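Phycocyanobilin lyase subunit alpha (Nostoc sp. PCC 7120, PDB 5N3U) associates with its beta partner CpcF to form a lyase that is probably required for attaching the bilin chromophore to the phycocyanin alpha subunit CpcA. Local coordinates at residues 52-62 against 73-84. Numbering follows the deposited sequence.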
loop_
_atom_site.group_PDB
_atom_site.type_symbol
_atom_site.label_atom_id
_atom_site.label_comp_id
_atom_site.label_asym_id
_atom_site.label_seq_id
_atom_site.Cartn_x
_atom_site.Cartn_y
_atom_site.Cartn_z
ATOM N N VAL A 52 -22.219 -13.952 7.387
ATOM C CA VAL A 52 -21.773 -15.111 8.139
ATOM C C VAL A 52 -22.442 -16.345 7.609
ATOM O O VAL A 52 -21.798 -17.320 7.302
ATOM C CB VAL A 52 -21.969 -14.918 9.674
ATOM C CG1 VAL A 52 -21.679 -16.182 10.467
ATOM C CG2 VAL A 52 -21.124 -13.818 10.242
ATOM N N ASP A 53 -23.779 -16.339 7.498
ATOM C CA ASP A 53 -24.490 -17.505 6.987
ATOM C C ASP A 53 -24.080 -17.914 5.591
ATOM O O ASP A 53 -23.881 -19.083 5.279
ATOM C CB ASP A 53 -26.009 -17.219 6.951
ATOM C CG ASP A 53 -26.634 -17.085 8.390
ATOM O OD1 ASP A 53 -25.941 -17.301 9.421
ATOM O OD2 ASP A 53 -27.820 -16.711 8.484
ATOM N N ALA A 54 -23.949 -16.942 4.712
ATOM C CA ALA A 54 -23.473 -17.213 3.341
ATOM C C ALA A 54 -22.067 -17.828 3.289
ATOM O O ALA A 54 -21.764 -18.750 2.473
ATOM C CB ALA A 54 -23.517 -15.919 2.537
ATOM N N LEU A 55 -21.205 -17.338 4.156
ATOM C CA LEU A 55 -19.844 -17.925 4.191
ATOM C C LEU A 55 -19.849 -19.334 4.746
ATOM O O LEU A 55 -19.125 -20.215 4.241
ATOM C CB LEU A 55 -18.903 -17.013 4.948
ATOM C CG LEU A 55 -18.577 -15.727 4.237
ATOM C CD1 LEU A 55 -18.044 -14.713 5.204
ATOM C CD2 LEU A 55 -17.617 -15.946 3.061
ATOM N N ILE A 56 -20.679 -19.587 5.758
ATOM C CA ILE A 56 -20.845 -20.918 6.260
ATOM C C ILE A 56 -21.292 -21.849 5.200
ATOM O O ILE A 56 -20.746 -22.940 5.083
ATOM C CB ILE A 56 -21.781 -20.940 7.486
ATOM C CG1 ILE A 56 -21.077 -20.220 8.622
ATOM C CG2 ILE A 56 -22.218 -22.412 7.827
ATOM C CD1 ILE A 56 -21.898 -19.854 9.849
ATOM N N ALA A 57 -22.265 -21.444 4.384
ATOM C CA ALA A 57 -22.713 -22.302 3.306
ATOM C C ALA A 57 -21.575 -22.606 2.303
ATOM O O ALA A 57 -21.409 -23.705 1.813
ATOM C CB ALA A 57 -23.885 -21.640 2.609
ATOM N N ALA A 58 -20.740 -21.610 2.051
ATOM C CA ALA A 58 -19.617 -21.772 1.113
ATOM C C ALA A 58 -18.550 -22.703 1.640
ATOM O O ALA A 58 -17.764 -23.238 0.853
ATOM C CB ALA A 58 -19.071 -20.400 0.852
ATOM N N LEU A 59 -18.564 -23.005 2.952
ATOM C CA LEU A 59 -17.732 -24.103 3.459
ATOM C C LEU A 59 -18.067 -25.496 2.870
ATOM O O LEU A 59 -17.248 -26.388 2.894
ATOM C CB LEU A 59 -17.717 -24.162 4.954
ATOM C CG LEU A 59 -17.268 -22.981 5.767
ATOM C CD1 LEU A 59 -17.375 -23.245 7.237
ATOM C CD2 LEU A 59 -15.823 -22.669 5.441
ATOM N N GLU A 60 -19.241 -25.650 2.271
ATOM C CA GLU A 60 -19.603 -26.880 1.605
ATOM C C GLU A 60 -19.582 -26.756 0.073
ATOM O O GLU A 60 -20.035 -27.670 -0.599
ATOM C CB GLU A 60 -21.016 -27.284 2.059
ATOM C CG GLU A 60 -20.949 -27.675 3.528
ATOM C CD GLU A 60 -22.311 -27.763 4.234
ATOM O OE1 GLU A 60 -22.278 -28.152 5.418
ATOM O OE2 GLU A 60 -23.384 -27.443 3.655
ATOM N N ASP A 61 -18.981 -25.688 -0.477
ATOM C CA ASP A 61 -18.853 -25.558 -1.922
ATOM C C ASP A 61 -18.290 -26.768 -2.594
ATOM O O ASP A 61 -17.245 -27.348 -2.201
ATOM C CB ASP A 61 -17.975 -24.358 -2.295
ATOM C CG ASP A 61 -17.929 -24.117 -3.798
ATOM O OD1 ASP A 61 -19.047 -23.893 -4.392
ATOM O OD2 ASP A 61 -16.824 -24.201 -4.399
ATOM N N GLU A 62 -18.935 -27.127 -3.694
ATOM C CA GLU A 62 -18.381 -28.120 -4.615
ATOM C C GLU A 62 -18.062 -27.603 -6.030
ATOM O O GLU A 62 -17.427 -28.339 -6.749
ATOM C CB GLU A 62 -19.363 -29.308 -4.790
ATOM C CG GLU A 62 -19.762 -29.921 -3.467
ATOM C CD GLU A 62 -18.714 -30.888 -2.933
ATOM O OE1 GLU A 62 -17.618 -31.066 -3.541
ATOM O OE2 GLU A 62 -18.985 -31.512 -1.887
ATOM N N LEU A 73 -12.858 -21.819 -2.934
ATOM C CA LEU A 73 -13.816 -20.994 -2.236
ATOM C C LEU A 73 -13.913 -21.442 -0.769
ATOM O O LEU A 73 -14.162 -20.608 0.086
ATOM C CB LEU A 73 -15.236 -21.023 -2.925
ATOM C CG LEU A 73 -16.300 -20.184 -2.247
ATOM C CD1 LEU A 73 -15.888 -18.728 -2.318
ATOM C CD2 LEU A 73 -17.743 -20.325 -2.898
ATOM N N ARG A 74 -13.763 -22.723 -0.486
ATOM C CA ARG A 74 -13.825 -23.141 0.915
ATOM C C ARG A 74 -12.658 -22.498 1.697
ATOM O O ARG A 74 -12.835 -22.039 2.793
ATOM C CB ARG A 74 -13.725 -24.624 1.068
ATOM C CG ARG A 74 -14.964 -25.351 0.612
ATOM C CD ARG A 74 -14.861 -26.809 0.992
ATOM N NE ARG A 74 -15.872 -27.570 0.272
ATOM C CZ ARG A 74 -16.222 -28.809 0.548
ATOM N NH1 ARG A 74 -15.672 -29.451 1.575
ATOM N NH2 ARG A 74 -17.138 -29.403 -0.217
ATOM N N ARG A 75 -11.496 -22.440 1.079
ATOM C CA ARG A 75 -10.367 -21.794 1.725
ATOM C C ARG A 75 -10.628 -20.343 2.062
ATOM O O ARG A 75 -10.427 -19.900 3.153
ATOM C CB ARG A 75 -9.128 -21.892 0.804
ATOM C CG ARG A 75 -8.691 -23.278 0.469
ATOM C CD ARG A 75 -7.653 -23.218 -0.678
ATOM N NE ARG A 75 -7.211 -24.577 -1.055
ATOM C CZ ARG A 75 -6.328 -24.824 -2.021
ATOM N NH1 ARG A 75 -5.812 -23.817 -2.687
ATOM N NH2 ARG A 75 -5.945 -26.071 -2.323
ATOM N N ASN A 76 -11.103 -19.566 1.121
ATOM C CA ASN A 76 -11.345 -18.175 1.345
ATOM C C ASN A 76 -12.501 -17.892 2.299
ATOM O O ASN A 76 -12.426 -16.992 3.093
ATOM C CB ASN A 76 -11.672 -17.472 0.001
ATOM C CG ASN A 76 -10.432 -16.948 -0.663
ATOM O OD1 ASN A 76 -9.276 -17.289 -0.244
ATOM N ND2 ASN A 76 -10.628 -16.115 -1.652
ATOM N N ALA A 77 -13.492 -18.742 2.251
ATOM C CA ALA A 77 -14.631 -18.654 3.215
ATOM C C ALA A 77 -14.201 -18.956 4.610
ATOM O O ALA A 77 -14.578 -18.242 5.559
ATOM C CB ALA A 77 -15.780 -19.570 2.788
ATOM N N ALA A 78 -13.453 -20.026 4.775
ATOM C CA ALA A 78 -12.887 -20.332 6.059
ATOM C C ALA A 78 -12.049 -19.197 6.660
ATOM O O ALA A 78 -12.200 -18.866 7.809
ATOM C CB ALA A 78 -12.099 -21.618 5.997
ATOM N N ARG A 79 -11.198 -18.599 5.855
ATOM C CA ARG A 79 -10.312 -17.497 6.287
ATOM C C ARG A 79 -11.156 -16.291 6.658
ATOM O O ARG A 79 -10.982 -15.693 7.709
ATOM C CB ARG A 79 -9.389 -17.064 5.164
ATOM C CG ARG A 79 -8.350 -18.020 4.697
ATOM C CD ARG A 79 -7.516 -17.597 3.420
ATOM N NE ARG A 79 -6.632 -18.725 3.017
ATOM C CZ ARG A 79 -6.479 -19.250 1.805
ATOM N NH1 ARG A 79 -7.109 -18.765 0.727
ATOM N NH2 ARG A 79 -5.616 -20.253 1.640
ATOM N N ALA A 80 -12.145 -15.968 5.833
ATOM C CA ALA A 80 -13.038 -14.856 6.117
ATOM C C ALA A 80 -13.776 -15.001 7.455
ATOM O O ALA A 80 -13.828 -14.010 8.256
ATOM C CB ALA A 80 -14.047 -14.692 4.984
ATOM N N LEU A 81 -14.254 -16.203 7.759
ATOM C CA LEU A 81 -15.069 -16.434 8.971
ATOM C C LEU A 81 -14.319 -16.172 10.226
ATOM O O LEU A 81 -14.883 -15.692 11.234
ATOM C CB LEU A 81 -15.655 -17.811 8.994
ATOM C CG LEU A 81 -16.739 -17.975 7.973
ATOM C CD1 LEU A 81 -17.062 -19.401 7.794
ATOM C CD2 LEU A 81 -17.955 -17.249 8.506
ATOM N N GLY A 82 -13.009 -16.395 10.190
ATOM C CA GLY A 82 -12.273 -16.121 11.377
ATOM C C GLY A 82 -12.193 -14.627 11.711
ATOM O O GLY A 82 -11.979 -14.305 12.810
ATOM N N LYS A 83 -12.315 -13.742 10.743
ATOM C CA LYS A 83 -12.152 -12.308 10.928
ATOM C C LYS A 83 -13.485 -11.704 11.392
ATOM O O LYS A 83 -13.512 -10.568 11.803
ATOM C CB LYS A 83 -11.743 -11.672 9.618
ATOM C CG LYS A 83 -10.302 -12.082 9.228
ATOM C CD LYS A 83 -9.888 -11.646 7.852
ATOM C CE LYS A 83 -9.197 -10.263 7.791
ATOM N NZ LYS A 83 -9.977 -9.140 8.432
ATOM N N LEU A 84 -14.583 -12.463 11.284
ATOM C CA LEU A 84 -15.887 -11.881 11.592
ATOM C C LEU A 84 -16.325 -12.044 13.028
ATOM O O LEU A 84 -17.325 -11.513 13.356
ATOM C CB LEU A 84 -16.928 -12.432 10.615
ATOM C CG LEU A 84 -16.570 -12.215 9.153
ATOM C CD1 LEU A 84 -17.677 -12.647 8.241
ATOM C CD2 LEU A 84 -16.175 -10.805 8.837
HETATM O O HOH W 1 -14.416 -24.459 -3.285
#
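The guanidinium of Arg74 lies against the type I turn Ala58 to Asp61. Glu60 CA, near the rim, and Leu59 O lie over the same face. Asp61 O and Glu62 OE2 meet the edge, near the plane. Arg74 grips Asp61 O side-on with two nitrogens: NE at 2.8 Å and NH2 at 2.9 Å from that oxygen. Both bonds are bent. The NH2 donor stands above the carbonyl plane. The pair fixes the rotation of the guanidinium. Glu62 OE2 adds a salt bridge to Arg74 NH2 at 3.3 Å, the carboxylate plane turned 74° from the guanidinium. Tyr71 makes a cation-pi contact with Arg74. The extended Arg74 chain runs past the turn, with CD 3.1 Å from Leu59 O. A water joins Asp61 OD2 to Arg74 N, weakly at the nitrogen; OD2 also accepts from Asp64 N.

Along the helices the contact is mostly apolar. Leu73 CD2 rests on Ala58 CB and the Asp61 carboxylate carbon. The small Ala77 lets the helices come close: its CB meets Ala58 CB at 3.9 Å. The CA-CB bond of Leu59 points away from segment 73-84. With CG beside the backbone N (chi1 -58°), the branch turns back to meet Leu81 tip to tip, while CD2 lies on Ala78. Leu55 CB packs on Leu81 CD2 at 3.7 Å. Leu55 CD1 reaches Leu84 CD1, the two side chains crossing at about a right angle.

The axes of helix segments 52-58 and 73-83 approach to 8.6 Å, their directions 144° apart, a roughly antiparallel pair consistent with HEAT-like repeats. Leu55 and Leu73 also touch Ala38 of helix 31-43. Leu59 and Ala78 pack on helix 90-96, and Arg74 and Ala78 touch helix 102-115.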